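Local atomic coordinates of putative large adhesion protein (Lap) involved in biofilm formation (Marinobacter hydrocarbonoclasticus ATCC 49840, PDB entry 6M8M), a protein that probably helps its bacterium adhere and form biofilms, through a PA14 domain that binds glucose by way of a calcium ion. Residues 120-128 / 162-170; 131-140 / 143-154. All blocks are in the same frame, centred on the assembly; numbering follows the deposited sequence. Where two conformers were deposited one is given.

Contact 1 (120-128 / 162-170); sequences GNLELQAGT and GSEFTLTGD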
loop_
_atom_site.group_PDB
_atom_site.type_symbol
_atom_site.label_atom_id
_atom_site.label_comp_id
_atom_site.label_asym_id
_atom_site.label_seq_id
_atom_site.Cartn_x
_atom_site.Cartn_y
_atom_site.Cartn_z
ATOM N N GLY A 120 3.795 6.613 6.767
ATOM C CA GLY A 120 3.366 7.401 7.895
ATOM C C GLY A 120 4.018 6.883 9.150
ATOM O O GLY A 120 4.981 6.121 9.101
ATOM N N ASN A 121 3.479 7.317 10.273
ATOM C CA ASN A 121 3.904 6.879 11.594
ATOM C C ASN A 121 2.719 6.259 12.302
ATOM O O ASN A 121 1.599 6.755 12.211
ATOM C CB ASN A 121 4.452 8.056 12.373
ATOM C CG ASN A 121 5.735 8.582 11.771
ATOM O OD1 ASN A 121 6.653 7.824 11.481
ATOM N ND2 ASN A 121 5.793 9.888 11.557
ATOM N N LEU A 122 2.974 5.159 12.999
ATOM C CA LEU A 122 1.922 4.450 13.711
ATOM C C LEU A 122 1.580 5.189 14.997
ATOM O O LEU A 122 2.448 5.418 15.848
ATOM C CB LEU A 122 2.373 3.039 14.072
ATOM C CG LEU A 122 2.607 2.103 12.882
ATOM C CD1 LEU A 122 3.220 0.787 13.320
ATOM C CD2 LEU A 122 1.305 1.855 12.137
ATOM N N GLU A 123 0.310 5.509 15.166
ATOM C CA GLU A 123 -0.173 6.219 16.350
ATOM C C GLU A 123 -0.671 5.175 17.345
ATOM O O GLU A 123 -1.863 5.029 17.611
ATOM C CB GLU A 123 -1.249 7.211 15.947
ATOM C CG GLU A 123 -0.739 8.337 15.055
ATOM C CD GLU A 123 0.127 9.336 15.806
ATOM O OE1 GLU A 123 0.791 10.161 15.147
ATOM O OE2 GLU A 123 0.149 9.316 17.061
ATOM N N LEU A 124 0.286 4.429 17.891
ATOM C CA LEU A 124 0.013 3.292 18.750
ATOM C C LEU A 124 0.868 3.394 19.995
ATOM O O LEU A 124 2.034 3.780 19.914
ATOM C CB LEU A 124 0.371 1.994 18.044
ATOM C CG LEU A 124 -0.398 1.690 16.761
ATOM C CD1 LEU A 124 0.167 0.461 16.070
ATOM C CD2 LEU A 124 -1.862 1.499 17.051
ATOM N N GLN A 125 0.289 3.008 21.119
ATOM C CA GLN A 125 1.041 2.841 22.348
ATOM C C GLN A 125 1.922 1.591 22.253
ATOM O O GLN A 125 1.741 0.719 21.386
ATOM C CB GLN A 125 0.070 2.693 23.515
ATOM C CG GLN A 125 -0.785 3.914 23.784
ATOM C CD GLN A 125 0.043 5.087 24.211
ATOM O OE1 GLN A 125 0.559 5.823 23.378
ATOM N NE2 GLN A 125 0.191 5.264 25.521
ATOM N N ALA A 126 2.892 1.499 23.156
ATOM C CA ALA A 126 3.714 0.298 23.254
ATOM C C ALA A 126 2.842 -0.948 23.167
ATOM O O ALA A 126 1.799 -1.034 23.808
ATOM C CB ALA A 126 4.484 0.300 24.579
ATOM N N GLY A 127 3.269 -1.917 22.374
ATOM C CA GLY A 127 2.479 -3.120 22.219
ATOM C C GLY A 127 2.986 -3.997 21.104
ATOM O O GLY A 127 3.998 -3.717 20.462
ATOM N N THR A 128 2.246 -5.083 20.918
ATOM C CA THR A 128 2.511 -6.118 19.930
ATOM C C THR A 128 1.313 -6.153 18.997
ATOM O O THR A 128 0.173 -6.256 19.453
ATOM C CB THR A 128 2.711 -7.471 20.609
ATOM O OG1 THR A 128 3.763 -7.340 21.582
ATOM C CG2 THR A 128 3.022 -8.544 19.593
ATOM N N GLY A 162 0.362 -11.464 8.498
ATOM C CA GLY A 162 1.749 -11.127 8.698
ATOM C C GLY A 162 2.257 -11.575 10.058
ATOM O O GLY A 162 1.586 -12.277 10.817
ATOM N N SER A 163 3.483 -11.182 10.354
ATOM C CA SER A 163 4.092 -11.558 11.622
ATOM C C SER A 163 3.733 -10.565 12.723
ATOM O O SER A 163 3.578 -9.367 12.477
ATOM C CB SER A 163 5.613 -11.656 11.502
ATOM O OG SER A 163 6.178 -10.510 10.902
ATOM N N GLU A 164 3.608 -11.070 13.949
ATOM C CA GLU A 164 3.500 -10.187 15.098
ATOM C C GLU A 164 4.766 -9.353 15.199
ATOM O O GLU A 164 5.870 -9.836 14.916
ATOM C CB GLU A 164 3.267 -10.994 16.374
ATOM C CG GLU A 164 1.914 -11.694 16.390
ATOM C CD GLU A 164 1.671 -12.546 17.622
ATOM O OE1 GLU A 164 0.500 -12.782 17.964
ATOM O OE2 GLU A 164 2.650 -12.996 18.238
ATOM N N PHE A 165 4.608 -8.087 15.563
ATOM C CA PHE A 165 5.745 -7.205 15.763
ATOM C C PHE A 165 5.502 -6.403 17.029
ATOM O O PHE A 165 4.368 -6.027 17.327
ATOM C CB PHE A 165 6.006 -6.294 14.548
ATOM C CG PHE A 165 4.872 -5.381 14.194
ATOM C CD1 PHE A 165 3.838 -5.819 13.382
ATOM C CD2 PHE A 165 4.858 -4.065 14.621
ATOM C CE1 PHE A 165 2.807 -4.979 13.041
ATOM C CE2 PHE A 165 3.814 -3.220 14.269
ATOM C CZ PHE A 165 2.797 -3.678 13.477
ATOM N N THR A 166 6.570 -6.140 17.761
ATOM C CA THR A 166 6.506 -5.325 18.972
ATOM C C THR A 166 7.234 -4.027 18.698
ATOM O O THR A 166 8.358 -4.028 18.193
ATOM C CB THR A 166 7.112 -6.087 20.149
ATOM O OG1 THR A 166 6.320 -7.266 20.370
ATOM C CG2 THR A 166 7.133 -5.248 21.402
ATOM N N LEU A 167 6.585 -2.917 18.993
ATOM C CA LEU A 167 7.214 -1.627 18.735
ATOM C C LEU A 167 8.499 -1.520 19.542
ATOM O O LEU A 167 8.565 -1.949 20.692
ATOM C CB LEU A 167 6.253 -0.500 19.077
ATOM C CG LEU A 167 4.920 -0.529 18.327
ATOM C CD1 LEU A 167 4.014 0.607 18.801
ATOM C CD2 LEU A 167 5.113 -0.447 16.831
ATOM N N THR A 168 9.533 -0.974 18.911
ATOM C CA THR A 168 10.879 -0.947 19.476
ATOM C C THR A 168 11.451 0.459 19.372
ATOM O O THR A 168 11.301 1.125 18.344
ATOM C CB THR A 168 11.775 -1.958 18.729
ATOM O OG1 THR A 168 11.221 -3.279 18.860
ATOM C CG2 THR A 168 13.182 -1.965 19.292
ATOM N N GLY A 169 12.109 0.903 20.450
ATOM C CA GLY A 169 12.543 2.282 20.555
ATOM C C GLY A 169 11.393 3.206 20.912
ATOM O O GLY A 169 10.250 2.790 21.103
ATOM N N ASP A 170 11.706 4.501 20.989
ATOM C CA ASP A 170 10.716 5.487 21.406
ATOM C C ASP A 170 9.912 6.060 20.250
ATOM O O ASP A 170 8.963 6.814 20.489
ATOM C CB ASP A 170 11.386 6.631 22.173
HETATM O O HOH W 1 6.309 -1.743 22.314
#
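Leu167 reaches across to Leu122 and Leu124 with its two methyl groups doing different work. Its CD2 meets Leu122 CD1 at 4.2 Å, and the two side chains cross at a slant. Its CD1 lies against the backbone of the 123-127 loop, 3.4 Å from Gln125 O, and also touches Leu124 CB. Leu122 and Phe165 approach from opposite directions, and Leu122 CD1 stands 4.2 Å from Phe165 CE2. The ring also has Leu167 CD2 at its edge, in plane. Tyr129 and Val143 pack around this apolar group. Beside it, Thr128 and Thr166 form an antiparallel non-hydrogen-bonded pair. Both threonines hold OG1 anti to the carbonyl carbon (chi1 -56° and -63°), which brings the hydroxyls together in a hydrogen bond, Thr128 OG1 to Thr166 OG1, of 2.8 Å. Leu167 N donates to Gly127 O at 3.1 Å. A water accepts from Gly127 N and donates to Leu167 O. The contact joins the start of strand 128-136 to the end of strand 158-166. Polar bonds, including the one between the threonine hydroxyls, thus link the two segments near the surface, while the leucines and Phe165 form the apolar side.

Contact 2 (131-140 / 143-154); sequences FRVRADDGYR and VNGQTVAEYNGN. With CA (calcium ion), chain E; BGC (beta-D-glucopyranose), chain B.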
loop_
_atom_site.group_PDB
_atom_site.type_symbol
_atom_site.label_atom_id
_atom_site.label_comp_id
_atom_site.label_asym_id
_atom_site.label_seq_id
_atom_site.Cartn_x
_atom_site.Cartn_y
_atom_site.Cartn_z
ATOM N N PHE A 131 -0.484 -7.245 11.138
ATOM C CA PHE A 131 -1.265 -6.937 9.955
ATOM C C PHE A 131 -1.803 -8.213 9.314
ATOM O O PHE A 131 -1.191 -9.281 9.384
ATOM C CB PHE A 131 -0.403 -6.222 8.914
ATOM C CG PHE A 131 -0.039 -4.807 9.258
ATOM C CD1 PHE A 131 -0.922 -3.779 9.017
ATOM C CD2 PHE A 131 1.214 -4.505 9.767
ATOM C CE1 PHE A 131 -0.565 -2.464 9.309
ATOM C CE2 PHE A 131 1.567 -3.197 10.053
ATOM C CZ PHE A 131 0.680 -2.178 9.818
ATOM N N ARG A 132 -2.929 -8.064 8.629
ATOM C CA ARG A 132 -3.466 -9.064 7.711
ATOM C C ARG A 132 -3.827 -8.324 6.433
ATOM O O ARG A 132 -4.434 -7.254 6.490
ATOM C CB ARG A 132 -4.662 -9.806 8.296
ATOM C CG ARG A 132 -5.181 -10.890 7.364
ATOM C CD ARG A 132 -6.195 -11.769 8.060
ATOM N NE ARG A 132 -7.422 -11.048 8.306
ATOM C CZ ARG A 132 -8.506 -11.579 8.862
ATOM N NH1 ARG A 132 -8.500 -12.854 9.237
ATOM N NH2 ARG A 132 -9.586 -10.838 9.038
ATOM N N VAL A 133 -3.442 -8.880 5.288
ATOM C CA VAL A 133 -3.537 -8.172 4.013
ATOM C C VAL A 133 -4.218 -9.061 2.990
ATOM O O VAL A 133 -3.825 -10.217 2.820
ATOM C CB VAL A 133 -2.148 -7.752 3.489
ATOM C CG1 VAL A 133 -2.280 -7.000 2.163
ATOM C CG2 VAL A 133 -1.397 -6.920 4.530
ATOM N N ARG A 134 -5.207 -8.518 2.298
ATOM C CA ARG A 134 -5.771 -9.152 1.120
ATOM C C ARG A 134 -5.364 -8.296 -0.077
ATOM O O ARG A 134 -5.649 -7.090 -0.106
ATOM C CB ARG A 134 -7.288 -9.258 1.196
ATOM C CG ARG A 134 -7.876 -9.954 -0.037
ATOM C CD ARG A 134 -9.342 -10.275 0.164
ATOM N NE ARG A 134 -9.931 -10.988 -0.965
ATOM C CZ ARG A 134 -9.823 -12.289 -1.168
ATOM N NH1 ARG A 134 -9.135 -13.052 -0.343
ATOM N NH2 ARG A 134 -10.412 -12.828 -2.227
ATOM N N ALA A 135 -4.677 -8.889 -1.048
ATOM C CA ALA A 135 -4.171 -8.103 -2.162
ATOM C C ALA A 135 -4.086 -8.924 -3.439
ATOM O O ALA A 135 -3.931 -10.152 -3.418
ATOM C CB ALA A 135 -2.774 -7.539 -1.832
ATOM N N ASP A 136 -4.158 -8.194 -4.553
ATOM C CA ASP A 136 -3.798 -8.634 -5.906
ATOM C C ASP A 136 -3.149 -7.373 -6.464
ATOM O O ASP A 136 -3.854 -6.378 -6.629
ATOM C CB ASP A 136 -5.064 -9.012 -6.674
ATOM C CG ASP A 136 -4.830 -9.227 -8.156
ATOM O OD1 ASP A 136 -3.809 -8.758 -8.693
ATOM O OD2 ASP A 136 -5.725 -9.844 -8.789
ATOM N N ASP A 137 -1.834 -7.326 -6.691
ATOM C CA ASP A 137 -0.878 -8.413 -6.663
ATOM C C ASP A 137 -0.095 -8.442 -5.361
ATOM O O ASP A 137 -0.617 -8.930 -4.359
ATOM C CB ASP A 137 0.031 -8.300 -7.895
ATOM C CG ASP A 137 -0.686 -8.747 -9.148
ATOM O OD1 ASP A 137 -0.785 -9.982 -9.354
ATOM O OD2 ASP A 137 -1.220 -7.871 -9.886
ATOM N N GLY A 138 1.150 -7.981 -5.367
ATOM C CA GLY A 138 2.032 -8.118 -4.232
ATOM C C GLY A 138 2.180 -6.861 -3.396
ATOM O O GLY A 138 1.695 -5.788 -3.736
ATOM N N TYR A 139 2.901 -7.027 -2.292
ATOM C CA TYR A 139 3.085 -5.931 -1.355
ATOM C C TYR A 139 4.161 -6.287 -0.340
ATOM O O TYR A 139 4.515 -7.455 -0.148
ATOM C CB TYR A 139 1.793 -5.588 -0.581
ATOM C CG TYR A 139 1.274 -6.787 0.165
ATOM C CD1 TYR A 139 0.492 -7.722 -0.482
ATOM C CD2 TYR A 139 1.628 -7.040 1.486
ATOM C CE1 TYR A 139 0.051 -8.858 0.151
ATOM C CE2 TYR A 139 1.197 -8.204 2.138
ATOM C CZ TYR A 139 0.411 -9.107 1.453
ATOM O OH TYR A 139 -0.019 -10.265 2.083
ATOM N N ARG A 140 4.644 -5.251 0.344
ATOM C CA ARG A 140 5.475 -5.405 1.529
ATOM C C ARG A 140 5.114 -4.299 2.506
ATOM O O ARG A 140 4.987 -3.135 2.099
ATOM C CB ARG A 140 6.965 -5.326 1.212
ATOM C CG ARG A 140 7.807 -5.439 2.500
ATOM C CD ARG A 140 9.284 -5.458 2.241
ATOM N NE ARG A 140 9.680 -6.725 1.649
ATOM C CZ ARG A 140 10.884 -6.960 1.159
ATOM N NH1 ARG A 140 11.810 -6.006 1.170
ATOM N NH2 ARG A 140 11.151 -8.137 0.631
ATOM N N VAL A 143 7.775 -1.938 9.303
ATOM C CA VAL A 143 7.604 -1.085 10.476
ATOM C C VAL A 143 8.985 -0.889 11.064
ATOM O O VAL A 143 9.691 -1.868 11.345
ATOM C CB VAL A 143 6.638 -1.694 11.496
ATOM C CG1 VAL A 143 6.676 -0.903 12.805
ATOM C CG2 VAL A 143 5.223 -1.710 10.928
ATOM N N ASN A 144 9.401 0.370 11.183
ATOM C CA ASN A 144 10.741 0.705 11.656
ATOM C C ASN A 144 11.793 -0.055 10.857
ATOM O O ASN A 144 12.788 -0.551 11.399
ATOM C CB ASN A 144 10.868 0.469 13.153
ATOM C CG ASN A 144 10.176 1.556 13.961
ATOM O OD1 ASN A 144 10.245 2.738 13.620
ATOM N ND2 ASN A 144 9.477 1.156 15.014
ATOM N N GLY A 145 11.562 -0.152 9.550
ATOM C CA GLY A 145 12.506 -0.735 8.627
ATOM C C GLY A 145 12.509 -2.245 8.548
ATOM O O GLY A 145 13.264 -2.799 7.739
ATOM N N GLN A 146 11.704 -2.928 9.349
ATOM C CA GLN A 146 11.668 -4.382 9.354
ATOM C C GLN A 146 10.405 -4.886 8.670
ATOM O O GLN A 146 9.320 -4.366 8.900
ATOM C CB GLN A 146 11.708 -4.890 10.786
ATOM C CG GLN A 146 13.038 -4.614 11.472
ATOM C CD GLN A 146 14.156 -5.476 10.905
ATOM O OE1 GLN A 146 14.037 -6.703 10.842
ATOM N NE2 GLN A 146 15.236 -4.839 10.472
ATOM N N THR A 147 10.547 -5.911 7.850
ATOM C CA THR A 147 9.397 -6.492 7.172
ATOM C C THR A 147 8.493 -7.175 8.173
ATOM O O THR A 147 8.937 -8.037 8.940
ATOM C CB THR A 147 9.870 -7.497 6.129
ATOM O OG1 THR A 147 10.677 -6.795 5.187
ATOM C CG2 THR A 147 8.704 -8.163 5.438
ATOM N N VAL A 148 7.213 -6.824 8.143
ATOM C CA VAL A 148 6.221 -7.435 9.018
ATOM C C VAL A 148 5.093 -8.095 8.248
ATOM O O VAL A 148 4.273 -8.794 8.857
ATOM C CB VAL A 148 5.659 -6.440 10.056
ATOM C CG1 VAL A 148 6.789 -5.877 10.935
ATOM C CG2 VAL A 148 4.884 -5.316 9.395
ATOM N N ALA A 149 4.980 -7.867 6.944
ATOM C CA ALA A 149 4.001 -8.574 6.124
ATOM C C ALA A 149 4.443 -8.445 4.681
ATOM O O ALA A 149 4.976 -7.399 4.297
ATOM C CB ALA A 149 2.594 -7.979 6.274
ATOM N N GLU A 150 4.217 -9.480 3.882
ATOM C CA GLU A 150 4.518 -9.347 2.460
ATOM C C GLU A 150 3.909 -10.500 1.685
ATOM O O GLU A 150 3.777 -11.618 2.194
ATOM C CB GLU A 150 6.016 -9.264 2.162
ATOM C CG GLU A 150 6.743 -10.540 2.435
ATOM C CD GLU A 150 8.204 -10.500 2.017
ATOM O OE1 GLU A 150 8.919 -11.458 2.382
ATOM O OE2 GLU A 150 8.628 -9.537 1.359
ATOM N N TYR A 151 3.594 -10.231 0.434
ATOM C CA TYR A 151 3.433 -11.276 -0.576
ATOM C C TYR A 151 4.297 -10.819 -1.746
ATOM O O TYR A 151 3.948 -9.875 -2.465
ATOM C CB TYR A 151 2.017 -11.521 -1.018
ATOM C CG TYR A 151 2.027 -12.724 -1.940
ATOM C CD1 TYR A 151 2.052 -14.010 -1.423
ATOM C CD2 TYR A 151 2.082 -12.581 -3.318
ATOM C CE1 TYR A 151 2.102 -15.126 -2.263
ATOM C CE2 TYR A 151 2.130 -13.701 -4.156
ATOM C CZ TYR A 151 2.144 -14.945 -3.621
ATOM O OH TYR A 151 2.198 -16.022 -4.479
ATOM N N ASN A 152 5.454 -11.454 -1.888
ATOM C CA ASN A 152 6.453 -10.993 -2.843
ATOM C C ASN A 152 6.230 -11.745 -4.151
ATOM O O ASN A 152 6.905 -12.725 -4.457
ATOM C CB ASN A 152 7.856 -11.203 -2.282
ATOM C CG ASN A 152 8.867 -10.357 -2.999
ATOM O OD1 ASN A 152 8.613 -9.906 -4.118
ATOM N ND2 ASN A 152 10.007 -10.118 -2.369
ATOM N N GLY A 153 5.245 -11.311 -4.921
ATOM C CA GLY A 153 4.896 -11.986 -6.154
ATOM C C GLY A 153 3.547 -11.513 -6.656
ATOM O O GLY A 153 2.874 -10.662 -6.053
ATOM N N ASN A 154 3.165 -12.060 -7.800
ATOM C CA ASN A 154 1.858 -11.814 -8.388
ATOM C C ASN A 154 0.875 -12.879 -7.942
ATOM O O ASN A 154 1.248 -14.030 -7.705
ATOM C CB ASN A 154 1.995 -11.750 -9.902
ATOM C CG ASN A 154 2.740 -10.505 -10.338
ATOM O OD1 ASN A 154 2.630 -9.457 -9.694
ATOM N ND2 ASN A 154 3.483 -10.594 -11.426
HETATM CA CA CA E . -3.465 -7.885 -10.817
HETATM C C2 BGC B . -4.626 -10.914 -11.821
HETATM C C3 BGC B . -5.554 -12.070 -11.640
HETATM C C4 BGC B . -4.897 -13.360 -12.062
HETATM C C5 BGC B . -3.582 -13.547 -11.317
HETATM C C6 BGC B . -2.833 -14.783 -11.702
HETATM C C1 BGC B . -3.329 -11.165 -11.072
HETATM O O1 BGC B . -2.458 -10.142 -11.284
HETATM O O2 BGC B . -5.154 -9.675 -11.327
HETATM O O3 BGC B . -6.766 -11.856 -12.396
HETATM O O4 BGC B . -5.733 -14.464 -11.719
HETATM O O5 BGC B . -2.705 -12.402 -11.568
HETATM O O6 BGC B . -2.548 -14.811 -13.078
HETATM O O HOH W 2 2.247 -7.941 10.634
#
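Phe131 packs against Val148 and Val143 inside the PA14 domain, where strand 128-136 runs beneath the beta hairpin of strands 139-143 and 146-151. Val148 CG2 lies 3.8 Å from Phe131 CD2, and Val143 CG2 meets the ring edge near its plane. Ala149 CB touches both Phe131 CB and Val133 CG2. The next layer is the Tyr139 ring, filled on both faces. Val133 CG1 sits over the centre of one face, and Tyr151 N lies over the other, offset toward the rim. Tyr139 CG stands between the backbone N and the carbonyl carbon (chi1 58°), which turns the ring back beneath residues 149-151; Tyr139 CE1 comes 3.5 Å from Tyr151 CB. Tyr139 and Tyr151 form an antiparallel hydrogen-bonded pair: Tyr139 N donates to Tyr151 O and Tyr151 N to Tyr139 O, each at 3.0 Å. A water joins Phe131 N to Val148 O. On the outer face Arg140 and Glu150 lie side by side. Arg140 NE and NH2 both donate to Glu150 OE2, each at 3.0 Å, in a side-on salt bridge. NH2 meets the syn lone pair of Glu150 OE2, while NE arrives from above the carboxylate plane. Thr147 OG1 lies over one face of the guanidinium. At the far end Asp136 and Asp137, joined by a cis peptide bond, bind calcium together with Asp181, Gly183 and Ala185. Glucose completes the site through O1 and O2. Asp137 OD2 binds the calcium at 2.4 Å and also accepts from Gln182 N, while Asp137 OD1 lies 2.6 Å from glucose O1.

In the fold
From the N terminus, strand 113-122 leads through a loop into strand 128-136. Asp136 and Asp137 then mark the turn into the hairpin of strands 139-143 and 146-151. Contact 2 closes this short loop, folding the hairpin back over strand 128-136. The chain continues into strand 158-166, whose end returns to residues 120-128 and closes the longer loop of contact 1. Contact 2 is therefore nested inside contact 1. Their centres are 16 Å apart, yet they touch: Phe165 packs on Phe131 and Val148, and Gly162 N lies 2.8 Å from Phe131 O, probably hydrogen-bonded. Together they tie the sheet holding strands 113-122 and 139-143 to the one holding strands 128-136 and 158-166, with the sugar site at the far end.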